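Local coordinates for protein RavA (Legionella pneumophila str. Paris, PDB 6WO6) that is a Legionella effector whose biochemical activity is not established but which probably acts on the host during cell invasion, at residues T141-A144 / Q145-S148; R147-V150 / S151-N155; S161-A164 / A165-H169. The protein carries 2 engineered substitutions. All coordinates share one frame; numbering follows the deposited sequence.

Contact 1 (T141-A144 / Q145-S148); sequences TTPA and QDRS
A144 and R147 close a type I beta turn, and the polar evidence for it is a single backbone bond. R147 N donates to A144 O over 2.9 Å with an N-H...O angle of 154°. Q145 and D146 hold the two middle positions of the turn, both in the right-handed helical region as a type I turn requires. P143 O lies 3.2 Å from R147 N, but the angle is poor and no bond is formed there.

Side-chain packing adds a second level of contact. R147 sends its chain back over A144: CG is anti to the backbone N (chi1 -166°), and a bend at chi3 brings the guanidinium round so that A144 CA lies over one of its faces, displaced toward the rim. R147 CZ comes 3.7 Å from A144 CA, while NH2 reaches the A144 methyl CB at 3.6 Å. T142 O meets the same flat group at its edge, close to its plane. From the other segment T142 adds its methyl: CG2, anti to the backbone N, leans on R147 CA at 4.0 Å.

Mixed contacts make up the rest. The D146 carboxylate crosses the P143 ring obliquely, OD2 approaching ring atom CG at 3.8 Å. Q145, bent at chi2, curls back toward the same proline, and its NE2 stands 4.0 Å from P143 CB.

T142 is the first residue to leave helical geometry after helix 131-141, and its OG1 still bonds back to L138 O. The chain thus turns within a few residues into helix 147-157. Helix 102-107 meets T142 and P143 through H103 and D146 through L107, whereas F171 and R175 of helix 162-181 touch R147.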
loop_
_atom_site.group_PDB
_atom_site.type_symbol
_atom_site.label_atom_id
_atom_site.label_comp_id
_atom_site.label_asym_id
_atom_site.label_seq_id
_atom_site.Cartn_x
_atom_site.Cartn_y
_atom_site.Cartn_z
ATOM N N THR A 141 -3.612 7.670 0.464
ATOM C CA THR A 141 -4.134 9.022 0.660
ATOM C C THR A 141 -5.553 9.083 1.217
ATOM O O THR A 141 -5.948 10.137 1.727
ATOM C CB THR A 141 -4.087 9.810 -0.656
ATOM O OG1 THR A 141 -5.068 9.293 -1.563
ATOM C CG2 THR A 141 -2.707 9.707 -1.290
ATOM N N THR A 142 -6.326 8.004 1.145
ATOM C CA THR A 142 -7.725 8.066 1.574
ATOM C C THR A 142 -7.821 8.028 3.097
ATOM O O THR A 142 -7.238 7.139 3.726
ATOM C CB THR A 142 -8.526 6.905 0.995
ATOM O OG1 THR A 142 -8.377 6.880 -0.431
ATOM C CG2 THR A 142 -9.997 7.042 1.355
ATOM N N PRO A 143 -8.547 8.960 3.717
ATOM C CA PRO A 143 -8.809 8.852 5.156
ATOM C C PRO A 143 -9.621 7.604 5.470
ATOM O O PRO A 143 -10.269 7.014 4.602
ATOM C CB PRO A 143 -9.601 10.126 5.476
ATOM C CG PRO A 143 -9.264 11.074 4.369
ATOM C CD PRO A 143 -9.068 10.215 3.153
ATOM N N ALA A 144 -9.578 7.200 6.742
ATOM C CA ALA A 144 -10.251 5.969 7.145
ATOM C C ALA A 144 -11.766 6.096 7.036
ATOM O O ALA A 144 -12.438 5.166 6.575
ATOM C CB ALA A 144 -9.842 5.589 8.567
ATOM N N GLN A 145 -12.316 7.242 7.449
ATOM C CA GLN A 145 -13.766 7.430 7.433
ATOM C C GLN A 145 -14.331 7.220 6.034
ATOM O O GLN A 145 -15.347 6.537 5.856
ATOM C CB GLN A 145 -14.122 8.826 7.948
ATOM C CG GLN A 145 -13.462 9.209 9.265
ATOM C CD GLN A 145 -12.097 9.843 9.073
ATOM O OE1 GLN A 145 -11.075 9.279 9.472
ATOM N NE2 GLN A 145 -12.072 11.022 8.462
ATOM N N ASP A 146 -13.680 7.794 5.028
ATOM C CA ASP A 146 -14.119 7.673 3.646
ATOM C C ASP A 146 -13.717 6.350 3.007
ATOM O O ASP A 146 -14.118 6.086 1.868
ATOM C CB ASP A 146 -13.550 8.833 2.827
ATOM C CG ASP A 146 -13.820 10.181 3.465
ATOM O OD1 ASP A 146 -14.931 10.376 4.004
ATOM O OD2 ASP A 146 -12.917 11.044 3.433
ATOM N N ARG A 147 -12.966 5.510 3.723
ATOM C CA ARG A 147 -12.354 4.332 3.114
ATOM C C ARG A 147 -13.395 3.433 2.458
ATOM O O ARG A 147 -13.224 2.999 1.314
ATOM C CB ARG A 147 -11.557 3.566 4.171
ATOM C CG ARG A 147 -10.603 2.527 3.618
ATOM C CD ARG A 147 -9.646 2.056 4.701
ATOM N NE ARG A 147 -8.757 3.125 5.148
ATOM C CZ ARG A 147 -8.033 3.078 6.262
ATOM N NH1 ARG A 147 -8.097 2.016 7.052
ATOM N NH2 ARG A 147 -7.249 4.096 6.590
ATOM N N SER A 148 -14.488 3.147 3.166
ATOM C CA SER A 148 -15.517 2.273 2.616
ATOM C C SER A 148 -16.409 2.978 1.603
ATOM O O SER A 148 -17.074 2.301 0.811
ATOM C CB SER A 148 -16.373 1.689 3.741
ATOM O OG SER A 148 -16.987 2.715 4.500
#

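Contact 2 (R147-V150 / S151-N155); sequences RSRV and SQNIN
N153 and I154 reach back one helical turn to R149 and V150 through two firm backbone bonds: N153 N to R149 O at 3.0 Å, with an N-H...O angle of 166°, and I154 N to V150 O at 3.1 Å. Q152 N donates to S148 O in the same i to i+4 pattern, less straight at 151°. The first step, S151 N to R147 O, is longer at 3.3 Å and weak.

Taken together, these four consecutive bonds identify the opening turns of an alpha-helix, residues 147-157. The polar side chains add proximity but no bond across the contact. The R149 chain starts with CG anti to the backbone N and bends at chi2 and chi3, which carries its guanidinium toward Q152 and N153. NH1 ends 3.7 Å from Q152 OE1, with the guanidinium and amide planes steeply inclined, 72° apart. The N153 amide is turned almost perpendicular to the same guanidinium, and its OD1 lies 4.0 Å from R149 NH2. Its ND2 has a firm partner elsewhere, the I106 carbonyl oxygen, so N153 ties this helix to helix 102-107.

Side-chain carbons also rest on carbonyl oxygens of the preceding turn: I154 CG1 lies 3.4 Å from V150 O, and S151 CB stands 3.6 Å from R147 O. V150 and I154 are buried. H103 and L107 contact the V150 side chain, and I106 that of I154. F163 of helix 162-181 also touches I154, while S148, R149 and Q152 belong to the exposed side.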
loop_
_atom_site.group_PDB
_atom_site.type_symbol
_atom_site.label_atom_id
_atom_site.label_comp_id
_atom_site.label_asym_id
_atom_site.label_seq_id
_atom_site.Cartn_x
_atom_site.Cartn_y
_atom_site.Cartn_z
ATOM N N ARG A 147 -12.966 5.510 3.723
ATOM C CA ARG A 147 -12.354 4.332 3.114
ATOM C C ARG A 147 -13.395 3.433 2.458
ATOM O O ARG A 147 -13.224 2.999 1.314
ATOM C CB ARG A 147 -11.557 3.566 4.171
ATOM C CG ARG A 147 -10.603 2.527 3.618
ATOM C CD ARG A 147 -9.646 2.056 4.701
ATOM N NE ARG A 147 -8.757 3.125 5.148
ATOM C CZ ARG A 147 -8.033 3.078 6.262
ATOM N NH1 ARG A 147 -8.097 2.016 7.052
ATOM N NH2 ARG A 147 -7.249 4.096 6.590
ATOM N N SER A 148 -14.488 3.147 3.166
ATOM C CA SER A 148 -15.517 2.273 2.616
ATOM C C SER A 148 -16.409 2.978 1.603
ATOM O O SER A 148 -17.074 2.301 0.811
ATOM C CB SER A 148 -16.373 1.689 3.741
ATOM O OG SER A 148 -16.987 2.715 4.500
ATOM N N ARG A 149 -16.441 4.312 1.601
ATOM C CA ARG A 149 -17.253 5.004 0.606
ATOM C C ARG A 149 -16.549 5.024 -0.746
ATOM O O ARG A 149 -17.144 4.651 -1.766
ATOM C CB ARG A 149 -17.576 6.424 1.078
ATOM C CG ARG A 149 -18.401 7.233 0.087
ATOM C CD ARG A 149 -19.543 7.978 0.761
ATOM N NE ARG A 149 -20.782 7.203 0.746
ATOM C CZ ARG A 149 -21.610 7.140 -0.294
ATOM N NH1 ARG A 149 -22.716 6.412 -0.222
ATOM N NH2 ARG A 149 -21.330 7.802 -1.410
ATOM N N VAL A 150 -15.279 5.453 -0.761
ATOM C CA VAL A 150 -14.436 5.347 -1.954
ATOM C C VAL A 150 -14.632 3.985 -2.598
ATOM O O VAL A 150 -15.086 3.877 -3.743
ATOM C CB VAL A 150 -12.954 5.583 -1.600
ATOM C CG1 VAL A 150 -12.055 5.263 -2.786
ATOM C CG2 VAL A 150 -12.722 7.008 -1.138
ATOM N N SER A 151 -14.325 2.929 -1.839
ATOM C CA SER A 151 -14.466 1.561 -2.328
ATOM C C SER A 151 -15.826 1.341 -2.979
ATOM O O SER A 151 -15.912 0.836 -4.106
ATOM C CB SER A 151 -14.248 0.572 -1.179
ATOM O OG SER A 151 -14.055 -0.746 -1.664
ATOM N N GLN A 152 -16.904 1.753 -2.299
ATOM C CA GLN A 152 -18.239 1.520 -2.843
ATOM C C GLN A 152 -18.382 2.138 -4.227
ATOM O O GLN A 152 -18.864 1.481 -5.158
ATOM C CB GLN A 152 -19.311 2.072 -1.902
ATOM C CG GLN A 152 -20.726 1.782 -2.384
ATOM C CD GLN A 152 -21.782 2.582 -1.645
ATOM O OE1 GLN A 152 -22.527 3.355 -2.252
ATOM N NE2 GLN A 152 -21.861 2.392 -0.332
ATOM N N ASN A 153 -17.939 3.389 -4.388
ATOM C CA ASN A 153 -17.991 4.026 -5.701
ATOM C C ASN A 153 -17.284 3.169 -6.742
ATOM O O ASN A 153 -17.829 2.907 -7.822
ATOM C CB ASN A 153 -17.376 5.426 -5.632
ATOM C CG ASN A 153 -18.333 6.460 -5.059
ATOM O OD1 ASN A 153 -19.345 6.117 -4.449
ATOM N ND2 ASN A 153 -18.014 7.735 -5.258
ATOM N N ILE A 154 -16.086 2.677 -6.411
ATOM C CA ILE A 154 -15.331 1.862 -7.358
ATOM C C ILE A 154 -16.113 0.615 -7.741
ATOM O O ILE A 154 -16.058 0.166 -8.893
ATOM C CB ILE A 154 -13.952 1.501 -6.774
ATOM C CG1 ILE A 154 -13.195 2.762 -6.356
ATOM C CG2 ILE A 154 -13.137 0.724 -7.790
ATOM C CD1 ILE A 154 -12.795 3.630 -7.511
ATOM N N ASN A 155 -16.867 0.046 -6.800
ATOM C CA ASN A 155 -17.626 -1.154 -7.121
ATOM C C ASN A 155 -18.839 -0.852 -7.992
ATOM O O ASN A 155 -19.298 -1.739 -8.722
ATOM C CB ASN A 155 -18.051 -1.863 -5.835
ATOM C CG ASN A 155 -16.874 -2.484 -5.101
ATOM O OD1 ASN A 155 -16.115 -3.270 -5.671
ATOM N ND2 ASN A 155 -16.708 -2.123 -3.832
#

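Contact 3 (S161-A164 / A165-H169); sequences SLFA and AKVGH
F163 and V167, one turn apart, form the tight side of this contact. V167 CG2 makes an off-centre CH-pi contact with the F163 ring, 4.0 Å from the ring centroid and 30° from the ring normal. Its closest ring atom is CE1, at 3.6 Å. The geometry follows from both first torsions: F163 CG is anti to the backbone N, which swings the ring forward along the helix, and V167 CG2 stands anti to its own carbonyl carbon, on the branch facing that ring. Both residues are buried. I134 meets F163 and A135 meets V167, both from helix 131-141, and I154 of helix 147-157 also packs on F163.

The backbone beneath is the N-terminal turn of helix 162-181, with S161 at its N-cap. S161 OG accepts from A164 N in a capping bond that is weak at 3.4 Å, and it has a further partner in F158 O. The i to i+4 bonds start at the cap itself, A165 N donating to S161 O over 3.3 Å. They shorten to 2.9 Å for V167 N to F163 O, and G168 N follows on A164 O.

Around the helix on its looser, more exposed side, L162 and K166 lie alongside each other and point the same way. They meet through one methyl-to-methylene touch, L162 CD1 to K166 CE at 3.8 Å. K166 is bent at chi2 (-63°), and its CG passes near L162 O at 3.2 Å before the chain leads away, carrying NZ to a salt bridge with E202. A165, also near this side, presents its CB to L162 O at 3.6 Å.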
loop_
_atom_site.group_PDB
_atom_site.type_symbol
_atom_site.label_atom_id
_atom_site.label_comp_id
_atom_site.label_asym_id
_atom_site.label_seq_id
_atom_site.Cartn_x
_atom_site.Cartn_y
_atom_site.Cartn_z
ATOM N N SER A 161 -14.332 -6.135 -11.344
ATOM C CA SER A 161 -13.112 -5.838 -12.074
ATOM C C SER A 161 -11.889 -6.108 -11.205
ATOM O O SER A 161 -11.967 -6.144 -9.973
ATOM C CB SER A 161 -13.100 -4.382 -12.548
ATOM O OG SER A 161 -13.272 -3.498 -11.455
ATOM N N LEU A 162 -10.750 -6.299 -11.873
ATOM C CA LEU A 162 -9.491 -6.476 -11.153
ATOM C C LEU A 162 -9.165 -5.246 -10.316
ATOM O O LEU A 162 -8.627 -5.361 -9.207
ATOM C CB LEU A 162 -8.363 -6.765 -12.143
ATOM C CG LEU A 162 -6.992 -7.169 -11.600
ATOM C CD1 LEU A 162 -7.084 -8.484 -10.847
ATOM C CD2 LEU A 162 -5.986 -7.274 -12.737
ATOM N N PHE A 163 -9.507 -4.061 -10.824
ATOM C CA PHE A 163 -9.179 -2.818 -10.133
ATOM C C PHE A 163 -9.893 -2.720 -8.789
ATOM O O PHE A 163 -9.280 -2.372 -7.771
ATOM C CB PHE A 163 -9.535 -1.630 -11.027
ATOM C CG PHE A 163 -9.358 -0.299 -10.365
ATOM C CD1 PHE A 163 -8.163 0.024 -9.744
ATOM C CD2 PHE A 163 -10.383 0.634 -10.373
ATOM C CE1 PHE A 163 -7.995 1.251 -9.133
ATOM C CE2 PHE A 163 -10.222 1.865 -9.768
ATOM C CZ PHE A 163 -9.029 2.175 -9.147
ATOM N N ALA A 164 -11.198 -3.011 -8.770
ATOM C CA ALA A 164 -11.955 -2.930 -7.523
ATOM C C ALA A 164 -11.446 -3.941 -6.501
ATOM O O ALA A 164 -11.355 -3.639 -5.302
ATOM C CB ALA A 164 -13.443 -3.140 -7.804
ATOM N N ALA A 165 -11.098 -5.146 -6.960
ATOM C CA ALA A 165 -10.541 -6.151 -6.063
ATOM C C ALA A 165 -9.221 -5.682 -5.462
ATOM O O ALA A 165 -8.992 -5.832 -4.254
ATOM C CB ALA A 165 -10.355 -7.472 -6.810
ATOM N N LYS A 166 -8.343 -5.102 -6.292
ATOM C CA LYS A 166 -7.061 -4.620 -5.783
ATOM C C LYS A 166 -7.251 -3.479 -4.791
ATOM O O LYS A 166 -6.520 -3.386 -3.796
ATOM C CB LYS A 166 -6.163 -4.181 -6.940
ATOM C CG LYS A 166 -5.741 -5.306 -7.875
ATOM C CD LYS A 166 -4.899 -6.352 -7.167
ATOM C CE LYS A 166 -4.584 -7.509 -8.098
ATOM N NZ LYS A 166 -3.960 -8.651 -7.377
ATOM N N VAL A 167 -8.223 -2.599 -5.044
ATOM C CA VAL A 167 -8.482 -1.505 -4.109
ATOM C C VAL A 167 -8.969 -2.053 -2.774
ATOM O O VAL A 167 -8.541 -1.597 -1.705
ATOM C CB VAL A 167 -9.479 -0.502 -4.717
ATOM C CG1 VAL A 167 -10.046 0.409 -3.640
ATOM C CG2 VAL A 167 -8.793 0.321 -5.789
ATOM N N GLY A 168 -9.868 -3.040 -2.813
ATOM C CA GLY A 168 -10.278 -3.691 -1.578
ATOM C C GLY A 168 -9.105 -4.290 -0.823
ATOM O O GLY A 168 -8.994 -4.137 0.399
ATOM N N HIS A 169 -8.202 -4.960 -1.544
ATOM C CA HIS A 169 -7.055 -5.595 -0.901
ATOM C C HIS A 169 -6.145 -4.566 -0.235
ATOM O O HIS A 169 -5.716 -4.744 0.916
ATOM C CB HIS A 169 -6.278 -6.414 -1.931
ATOM C CG HIS A 169 -7.019 -7.615 -2.430
ATOM N ND1 HIS A 169 -6.647 -8.295 -3.570
ATOM C CD2 HIS A 169 -8.102 -8.263 -1.941
ATOM C CE1 HIS A 169 -7.473 -9.308 -3.764
ATOM N NE2 HIS A 169 -8.365 -9.311 -2.790
#

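Along the chain the three contacts come in order. Contact 1 is the turn between helices 131-141 and 147-157; contact 2 begins on the R147-S148 pair where contact 1 ends; contact 3 opens helix 162-181. The centres of contacts 1 and 2 lie about 9 Å apart, and T142 CG2 packs on V150 CG2. Contacts 2 and 3, about 10 Å between centres, meet directly where I154 CG2 approaches F163 CE2 at 3.7 Å. The centres of contacts 1 and 3 are about 15 Å apart and their nearest atoms about 6 Å, without touching. Contact 2 therefore joins the turn to the start of helix 162-181 in this elongated, strand-free protein.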